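Local coordinates for thymocyte nuclear protein 1 (Leishmania major, PDB 2AR1) that is of unknown function but carries an EVE domain of the PUA clan, and may bind nucleic acid, perhaps recognising modified bases as related domains do, at residues F67-G79 with W123-R135. Sequence-based numbering, arbitrary orientation.
Sequences FYHSNTKEPGVAG and WDTVLTLHELKSR
V77 turns CG1 away from its own backbone N (chi1 -176°), which lays that methyl obliquely against the indole of W123, itself swung beside its backbone N to meet both V77 and G79. CG1 of V77 lies 3.5 Å from CZ3 of W123. Both belong to the mixed sheet of the PUA-like EVE domain, where strand 76-79 runs antiparallel to strand 126-128 at an angle of 164°. V77 and L127 form a hydrogen-bonded pair; the link from L127 N to V77 O is short (2.8 Å) and nearly straight. Their branched side chains share one face of the sheet, and helix 156-169 covers W123 and L127 there. L132 closes in from helix 129-132, its CD1 4.1 Å from V77 CG2 and also beside CE2 of Y68. L129 CD1 lies near the Y68 ring plane at the hydroxyl end, 3.2 Å from Y68 OH. Apolar V77, L129 and L132 suit this seam, where methyls pack between sheet and helix.

Glycine suits position 76, because a CB would run into L127 O and the carbonyl of P75; V126 CG1 packs tightly there, 3.5 Å from G76 CA. P75 O accepts from L129 N, tying the hairpin loop to the first turn of the helix. T128 suits the N-cap because its OG1 can accept from E131 N. Beyond the corner at D124 and T125, W123 N donates to A78 O, and a water donates to A78 O and W123 O. Next to A78, G79 has no side chain to hold its CA off the ring, and lays it over the five-membered ring of W123, a CH-pi contact 4.0 Å from the centroid and 4° off the normal.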
loop_
_atom_site.group_PDB
_atom_site.type_symbol
_atom_site.label_atom_id
_atom_site.label_comp_id
_atom_site.label_asym_id
_atom_site.label_seq_id
_atom_site.Cartn_x
_atom_site.Cartn_y
_atom_site.Cartn_z
ATOM N N PHE A 67 -0.747 4.173 -3.675
ATOM C CA PHE A 67 -0.837 4.620 -2.304
ATOM C C PHE A 67 -2.329 5.000 -2.078
ATOM O O PHE A 67 -2.811 5.989 -2.625
ATOM C CB PHE A 67 0.063 5.818 -2.079
ATOM C CG PHE A 67 0.332 6.102 -0.633
ATOM C CD1 PHE A 67 -0.598 6.651 0.171
ATOM C CD2 PHE A 67 1.602 5.835 -0.106
ATOM C CE1 PHE A 67 -0.335 6.896 1.542
ATOM C CE2 PHE A 67 1.922 6.133 1.252
ATOM C CZ PHE A 67 0.945 6.631 2.080
ATOM N N TYR A 68 -3.010 4.265 -1.242
ATOM C CA TYR A 68 -4.444 4.418 -1.065
ATOM C C TYR A 68 -4.730 4.938 0.307
ATOM O O TYR A 68 -4.366 4.308 1.281
ATOM C CB TYR A 68 -5.170 3.069 -1.273
ATOM C CG TYR A 68 -6.683 3.115 -1.198
ATOM C CD1 TYR A 68 -7.318 3.028 0.013
ATOM C CD2 TYR A 68 -7.453 3.279 -2.339
ATOM C CE1 TYR A 68 -8.706 3.024 0.105
ATOM C CE2 TYR A 68 -8.841 3.320 -2.259
ATOM C CZ TYR A 68 -9.462 3.240 -1.031
ATOM O OH TYR A 68 -10.834 3.293 -0.997
ATOM N N HIS A 69 -5.423 6.105 0.372
ATOM C CA HIS A 69 -5.927 6.631 1.625
ATOM C C HIS A 69 -7.256 6.004 2.025
ATOM O O HIS A 69 -8.251 6.090 1.276
ATOM C CB HIS A 69 -6.137 8.155 1.513
ATOM C CG HIS A 69 -4.871 8.924 1.464
ATOM N ND1 HIS A 69 -4.866 10.298 1.267
ATOM C CD2 HIS A 69 -3.577 8.562 1.608
ATOM C CE1 HIS A 69 -3.625 10.731 1.315
ATOM N NE2 HIS A 69 -2.821 9.717 1.541
ATOM N N SER A 70 -7.253 5.358 3.200
ATOM C CA SER A 70 -8.405 4.702 3.760
ATOM C C SER A 70 -8.915 5.395 5.002
ATOM O O SER A 70 -8.180 6.212 5.615
ATOM C CB SER A 70 -8.064 3.221 4.088
ATOM O OG SER A 70 -6.917 3.139 4.925
ATOM N N ASN A 71 -10.188 5.120 5.335
ATOM C CA ASN A 71 -10.750 5.527 6.611
ATOM C C ASN A 71 -10.616 7.054 6.750
ATOM O O ASN A 71 -10.068 7.603 7.722
ATOM C CB ASN A 71 -10.031 4.777 7.744
ATOM C CG ASN A 71 -10.717 4.959 9.103
ATOM O OD1 ASN A 71 -11.724 4.321 9.395
ATOM N ND2 ASN A 71 -10.162 5.859 9.935
ATOM N N THR A 72 -11.137 7.744 5.747
ATOM C CA THR A 72 -11.018 9.195 5.680
ATOM C C THR A 72 -12.181 9.763 4.881
ATOM O O THR A 72 -12.887 8.995 4.234
ATOM C CB THR A 72 -9.598 9.604 5.071
ATOM O OG1 THR A 72 -9.407 11.014 5.163
ATOM C CG2 THR A 72 -9.422 9.158 3.603
ATOM N N LYS A 73 -12.331 11.089 4.868
ATOM C CA LYS A 73 -13.370 11.760 4.100
ATOM C C LYS A 73 -13.322 11.503 2.601
ATOM O O LYS A 73 -14.354 11.426 1.958
ATOM C CB LYS A 73 -13.296 13.284 4.337
ATOM C CG LYS A 73 -14.544 14.078 3.867
ATOM C CD LYS A 73 -14.386 15.513 4.311
ATOM C CE LYS A 73 -13.249 16.243 3.591
ATOM N NZ LYS A 73 -13.437 17.731 3.683
ATOM N N GLU A 74 -12.125 11.440 2.030
ATOM C CA GLU A 74 -11.974 11.271 0.596
ATOM C C GLU A 74 -11.084 10.041 0.349
ATOM O O GLU A 74 -9.887 10.168 0.046
ATOM C CB GLU A 74 -11.410 12.542 -0.077
ATOM C CG GLU A 74 -12.347 13.721 -0.193
ATOM C CD GLU A 74 -13.647 13.453 -0.969
ATOM O OE1 GLU A 74 -13.616 12.727 -1.995
ATOM O OE2 GLU A 74 -14.706 13.978 -0.527
ATOM N N PRO A 75 -11.641 8.859 0.551
ATOM C CA PRO A 75 -10.812 7.692 0.316
ATOM C C PRO A 75 -10.517 7.593 -1.165
ATOM O O PRO A 75 -11.343 7.904 -1.983
ATOM C CB PRO A 75 -11.689 6.496 0.768
ATOM C CG PRO A 75 -13.017 6.980 0.698
ATOM C CD PRO A 75 -12.994 8.484 0.981
ATOM N N GLY A 76 -9.359 7.064 -1.491
ATOM C CA GLY A 76 -9.042 6.732 -2.843
ATOM C C GLY A 76 -7.525 6.682 -2.997
ATOM O O GLY A 76 -6.773 6.714 -1.996
ATOM N N VAL A 77 -7.075 6.578 -4.240
ATOM C CA VAL A 77 -5.624 6.577 -4.575
ATOM C C VAL A 77 -5.028 8.007 -4.567
ATOM O O VAL A 77 -5.501 8.902 -5.346
ATOM C CB VAL A 77 -5.318 5.875 -5.891
ATOM C CG1 VAL A 77 -3.855 5.798 -6.193
ATOM C CG2 VAL A 77 -5.857 4.384 -5.808
ATOM N N ALA A 78 -4.087 8.172 -3.672
ATOM C CA ALA A 78 -3.405 9.497 -3.440
ATOM C C ALA A 78 -2.085 9.745 -4.185
ATOM O O ALA A 78 -1.615 10.878 -4.334
ATOM C CB ALA A 78 -3.111 9.570 -1.996
ATOM N N GLY A 79 -1.526 8.688 -4.677
ATOM C CA GLY A 79 -0.169 8.736 -5.307
ATOM C C GLY A 79 0.395 7.388 -5.543
ATOM O O GLY A 79 -0.287 6.382 -5.507
ATOM N N TRP A 123 -0.462 12.842 -6.228
ATOM C CA TRP A 123 -1.375 13.266 -7.232
ATOM C C TRP A 123 -2.085 14.535 -6.716
ATOM O O TRP A 123 -2.354 14.672 -5.494
ATOM C CB TRP A 123 -2.375 12.187 -7.578
ATOM C CG TRP A 123 -1.774 11.063 -8.299
ATOM C CD1 TRP A 123 -0.485 11.013 -8.823
ATOM C CD2 TRP A 123 -2.408 9.794 -8.627
ATOM N NE1 TRP A 123 -0.300 9.771 -9.434
ATOM C CE2 TRP A 123 -1.464 9.038 -9.349
ATOM C CE3 TRP A 123 -3.712 9.256 -8.419
ATOM C CZ2 TRP A 123 -1.782 7.749 -9.868
ATOM C CZ3 TRP A 123 -4.002 7.934 -8.903
ATOM C CH2 TRP A 123 -3.031 7.238 -9.629
ATOM N N ASP A 124 -2.464 15.440 -7.607
ATOM C CA ASP A 124 -3.028 16.738 -7.176
ATOM C C ASP A 124 -4.301 16.625 -6.314
ATOM O O ASP A 124 -4.534 17.412 -5.391
ATOM C CB ASP A 124 -3.322 17.640 -8.376
ATOM C CG ASP A 124 -2.108 18.063 -9.199
ATOM O OD1 ASP A 124 -0.938 17.661 -8.975
ATOM O OD2 ASP A 124 -2.432 18.764 -10.181
ATOM N N THR A 125 -5.155 15.659 -6.659
ATOM C CA THR A 125 -6.332 15.366 -5.873
ATOM C C THR A 125 -6.415 13.859 -5.879
ATOM O O THR A 125 -5.847 13.178 -6.776
ATOM C CB THR A 125 -7.600 15.962 -6.445
ATOM O OG1 THR A 125 -7.834 15.432 -7.753
ATOM C CG2 THR A 125 -7.451 17.465 -6.526
ATOM N N VAL A 126 -6.981 13.347 -4.818
ATOM C CA VAL A 126 -7.150 11.909 -4.679
ATOM C C VAL A 126 -8.070 11.434 -5.794
ATOM O O VAL A 126 -9.019 12.091 -6.198
ATOM C CB VAL A 126 -7.747 11.558 -3.320
ATOM C CG1 VAL A 126 -8.020 10.058 -3.196
ATOM C CG2 VAL A 126 -6.855 11.906 -2.183
ATOM N N LEU A 127 -7.772 10.272 -6.314
ATOM C CA LEU A 127 -8.683 9.591 -7.249
ATOM C C LEU A 127 -9.692 8.775 -6.426
ATOM O O LEU A 127 -9.317 7.772 -5.826
ATOM C CB LEU A 127 -7.853 8.721 -8.179
ATOM C CG LEU A 127 -8.584 7.955 -9.275
ATOM C CD1 LEU A 127 -9.283 8.949 -10.246
ATOM C CD2 LEU A 127 -7.740 6.956 -10.008
ATOM N N THR A 128 -10.950 9.230 -6.378
ATOM C CA THR A 128 -11.789 8.757 -5.338
ATOM C C THR A 128 -12.191 7.305 -5.545
ATOM O O THR A 128 -12.218 6.804 -6.690
ATOM C CB THR A 128 -13.104 9.540 -5.260
ATOM O OG1 THR A 128 -13.785 9.482 -6.550
ATOM C CG2 THR A 128 -12.791 10.969 -4.866
ATOM N N LEU A 129 -12.585 6.697 -4.429
ATOM C CA LEU A 129 -13.122 5.322 -4.417
ATOM C C LEU A 129 -14.354 5.226 -5.317
ATOM O O LEU A 129 -14.456 4.240 -6.097
ATOM C CB LEU A 129 -13.339 4.827 -3.014
ATOM C CG LEU A 129 -13.865 3.411 -3.064
ATOM C CD1 LEU A 129 -12.871 2.361 -3.259
ATOM C CD2 LEU A 129 -14.729 3.229 -1.830
ATOM N N HIS A 130 -15.212 6.255 -5.243
ATOM C CA HIS A 130 -16.461 6.284 -6.070
ATOM C C HIS A 130 -16.069 6.106 -7.552
ATOM O O HIS A 130 -16.634 5.267 -8.263
ATOM C CB HIS A 130 -17.195 7.606 -5.896
ATOM C CG HIS A 130 -18.277 7.801 -6.911
ATOM N ND1 HIS A 130 -19.524 7.211 -6.799
ATOM C CD2 HIS A 130 -18.291 8.485 -8.079
ATOM C CE1 HIS A 130 -20.277 7.562 -7.830
ATOM N NE2 HIS A 130 -19.560 8.359 -8.607
ATOM N N GLU A 131 -15.046 6.838 -8.023
ATOM C CA GLU A 131 -14.645 6.685 -9.406
ATOM C C GLU A 131 -14.050 5.323 -9.666
ATOM O O GLU A 131 -14.206 4.822 -10.783
ATOM C CB GLU A 131 -13.686 7.762 -9.889
ATOM C CG GLU A 131 -14.299 9.135 -10.021
ATOM C CD GLU A 131 -15.664 9.138 -10.761
ATOM O OE1 GLU A 131 -15.806 8.530 -11.857
ATOM O OE2 GLU A 131 -16.618 9.771 -10.261
ATOM N N LEU A 132 -13.347 4.760 -8.676
ATOM C CA LEU A 132 -12.676 3.473 -8.915
ATOM C C LEU A 132 -13.773 2.418 -9.155
ATOM O O LEU A 132 -13.558 1.465 -9.931
ATOM C CB LEU A 132 -11.788 3.038 -7.766
ATOM C CG LEU A 132 -10.545 3.929 -7.544
ATOM C CD1 LEU A 132 -9.914 3.643 -6.192
ATOM C CD2 LEU A 132 -9.495 3.883 -8.675
ATOM N N LYS A 133 -14.858 2.584 -8.442
ATOM C CA LYS A 133 -16.015 1.643 -8.548
ATOM C C LYS A 133 -16.944 1.880 -9.778
ATOM O O LYS A 133 -17.982 1.226 -9.939
ATOM C CB LYS A 133 -16.878 1.671 -7.255
ATOM C CG LYS A 133 -16.194 0.989 -6.082
ATOM C CD LYS A 133 -17.168 0.642 -4.980
ATOM C CE LYS A 133 -16.520 0.092 -3.731
ATOM N NZ LYS A 133 -17.399 -0.220 -2.598
ATOM N N SER A 134 -16.577 2.859 -10.600
ATOM C CA SER A 134 -17.361 3.280 -11.751
ATOM C C SER A 134 -16.549 3.070 -13.052
ATOM O O SER A 134 -16.721 3.784 -14.042
ATOM C CB SER A 134 -17.728 4.783 -11.578
ATOM O OG SER A 134 -18.484 4.979 -10.420
ATOM N N ARG A 135 -15.687 2.051 -13.080
ATOM C CA ARG A 135 -14.972 1.720 -14.313
ATOM C C ARG A 135 -15.049 0.218 -14.491
ATOM O O ARG A 135 -14.722 -0.548 -13.599
ATOM C CB ARG A 135 -13.520 2.157 -14.294
ATOM C CG ARG A 135 -13.358 3.684 -14.094
ATOM C CD ARG A 135 -13.849 4.390 -15.333
ATOM N NE ARG A 135 -13.551 5.816 -15.209
ATOM C CZ ARG A 135 -14.244 6.666 -14.459
ATOM N NH1 ARG A 135 -15.316 6.311 -13.780
ATOM N NH2 ARG A 135 -13.805 7.943 -14.380
HETATM O O HOH W 1 -3.297 12.922 -3.383
#